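Local structure of transcobalamin-1 (Homo sapiens, 4KKI) at residues S60-V64 with L291-K297. The protein binds vitamin B12 with femtomolar affinity and shields it from the acid of the stomach. Residues are numbered along the deposited sequence.
Sequences SLKLV and LPALMGK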
loop_
_atom_site.group_PDB
_atom_site.type_symbol
_atom_site.label_atom_id
_atom_site.label_comp_id
_atom_site.label_asym_id
_atom_site.label_seq_id
_atom_site.Cartn_x
_atom_site.Cartn_y
_atom_site.Cartn_z
ATOM N N SER A 60 0.359 -6.277 -10.107
ATOM C CA SER A 60 0.208 -7.473 -9.291
ATOM C C SER A 60 0.104 -8.730 -10.152
ATOM O O SER A 60 0.763 -9.736 -9.886
ATOM C CB SER A 60 -1.037 -7.336 -8.411
ATOM O OG SER A 60 -1.317 -8.538 -7.721
ATOM N N LEU A 61 -0.724 -8.661 -11.187
ATOM C CA LEU A 61 -0.962 -9.796 -12.072
ATOM C C LEU A 61 0.261 -10.169 -12.907
ATOM O O LEU A 61 0.616 -11.345 -13.007
ATOM C CB LEU A 61 -2.157 -9.508 -12.983
ATOM C CG LEU A 61 -3.495 -9.425 -12.245
ATOM C CD1 LEU A 61 -4.582 -8.853 -13.138
ATOM C CD2 LEU A 61 -3.892 -10.799 -11.728
ATOM N N LYS A 62 0.900 -9.170 -13.507
ATOM C CA LYS A 62 2.063 -9.417 -14.356
ATOM C C LYS A 62 3.209 -10.010 -13.542
ATOM O O LYS A 62 4.005 -10.802 -14.049
ATOM C CB LYS A 62 2.501 -8.130 -15.064
ATOM C CG LYS A 62 1.452 -7.566 -16.016
ATOM C CD LYS A 62 2.007 -7.349 -17.415
ATOM C CE LYS A 62 3.069 -6.262 -17.437
ATOM N NZ LYS A 62 3.593 -6.047 -18.815
ATOM N N LEU A 63 3.265 -9.637 -12.269
ATOM C CA LEU A 63 4.303 -10.108 -11.365
ATOM C C LEU A 63 4.216 -11.615 -11.116
ATOM O O LEU A 63 5.228 -12.271 -10.865
ATOM C CB LEU A 63 4.215 -9.347 -10.044
ATOM C CG LEU A 63 5.491 -9.269 -9.213
ATOM C CD1 LEU A 63 6.659 -8.805 -10.069
ATOM C CD2 LEU A 63 5.264 -8.321 -8.056
ATOM N N VAL A 64 3.006 -12.161 -11.190
ATOM C CA VAL A 64 2.810 -13.597 -11.015
ATOM C C VAL A 64 2.548 -14.299 -12.352
ATOM O O VAL A 64 2.025 -15.412 -12.392
ATOM C CB VAL A 64 1.679 -13.902 -10.008
ATOM C CG1 VAL A 64 1.998 -13.272 -8.660
ATOM C CG2 VAL A 64 0.345 -13.395 -10.524
ATOM N N LEU A 291 -1.390 -10.561 -3.500
ATOM C CA LEU A 291 -1.204 -11.635 -4.479
ATOM C C LEU A 291 0.238 -12.106 -4.761
ATOM O O LEU A 291 0.493 -13.311 -4.744
ATOM C CB LEU A 291 -1.929 -11.305 -5.793
ATOM C CG LEU A 291 -1.798 -12.345 -6.908
ATOM C CD1 LEU A 291 -2.446 -13.660 -6.493
ATOM C CD2 LEU A 291 -2.397 -11.829 -8.216
ATOM N N PRO A 292 1.178 -11.174 -5.037
ATOM C CA PRO A 292 2.526 -11.623 -5.422
ATOM C C PRO A 292 3.191 -12.560 -4.413
ATOM O O PRO A 292 3.729 -13.599 -4.805
ATOM C CB PRO A 292 3.312 -10.314 -5.519
ATOM C CG PRO A 292 2.287 -9.299 -5.874
ATOM C CD PRO A 292 1.057 -9.705 -5.114
ATOM N N ALA A 293 3.143 -12.198 -3.135
ATOM C CA ALA A 293 3.766 -12.997 -2.086
ATOM C C ALA A 293 3.174 -14.399 -2.008
ATOM O O ALA A 293 3.893 -15.369 -1.781
ATOM C CB ALA A 293 3.652 -12.293 -0.741
ATOM N N LEU A 294 1.863 -14.508 -2.212
ATOM C CA LEU A 294 1.188 -15.802 -2.140
ATOM C C LEU A 294 1.658 -16.740 -3.249
ATOM O O LEU A 294 1.447 -17.952 -3.187
ATOM C CB LEU A 294 -0.328 -15.622 -2.215
ATOM C CG LEU A 294 -0.931 -14.657 -1.192
ATOM C CD1 LEU A 294 -2.431 -14.536 -1.392
ATOM C CD2 LEU A 294 -0.607 -15.101 0.224
ATOM N N MET A 295 2.294 -16.165 -4.263
ATOM C CA MET A 295 2.808 -16.931 -5.386
ATOM C C MET A 295 4.326 -16.973 -5.323
ATOM O O MET A 295 4.986 -17.367 -6.283
ATOM C CB MET A 295 2.370 -16.295 -6.703
ATOM C CG MET A 295 2.005 -17.296 -7.770
ATOM S SD MET A 295 0.290 -17.803 -7.606
ATOM C CE MET A 295 -0.529 -16.286 -8.086
ATOM N N GLY A 296 4.875 -16.551 -4.188
ATOM C CA GLY A 296 6.309 -16.597 -3.965
ATOM C C GLY A 296 7.064 -15.526 -4.726
ATOM O O GLY A 296 8.242 -15.687 -5.044
ATOM N N LYS A 297 6.383 -14.421 -5.014
ATOM C CA LYS A 297 6.971 -13.336 -5.786
ATOM C C LYS A 297 7.076 -12.063 -4.960
ATOM O O LYS A 297 6.278 -11.836 -4.050
ATOM C CB LYS A 297 6.135 -13.069 -7.041
ATOM C CG LYS A 297 6.107 -14.222 -8.034
ATOM C CD LYS A 297 7.449 -14.380 -8.728
ATOM C CE LYS A 297 7.422 -15.514 -9.737
ATOM N NZ LYS A 297 8.744 -15.691 -10.399
#
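V64, at the C-terminal end of helix 55-63, fits between L291, P292 and M295 at the end of helix 284-294. Its beta-branched side chain, in the m rotamer, reaches two ways: CG1 lies 3.7 Å from P292 CA and 3.6 Å from M295 CB, while CG2 lies 3.9 Å from L291 CD2. L291 (t, p) also meets L61, whose CA-to-CB bond points away but whose mt side chain brings CD2 to 4.0 Å from L291 CD2. On the other flank L63 (t, p) places CD2 3.8 Å from P292 CB. P292 has no N-H to give A288 O, four residues before it; instead S60 OG, in the t rotamer, hydrogen-bonds that carbonyl and lies 3.4 Å from L291 CB, serine being small enough to come this close. G296, lacking a CB, takes up positive phi (75°) with little strain as C′ of a Schellman motif (K297 N to P292 O, G296 N to A293 O). This ends the helix and leads into K297, whose CG lies 3.5 Å from L63 O while its amine leads away. The contact joins helix 55-63 to helix 284-294, the last of the alpha domain, as expected where an alpha6-alpha6 barrel closes on itself; this domain binds cobalamin together with the C-terminal beta domain.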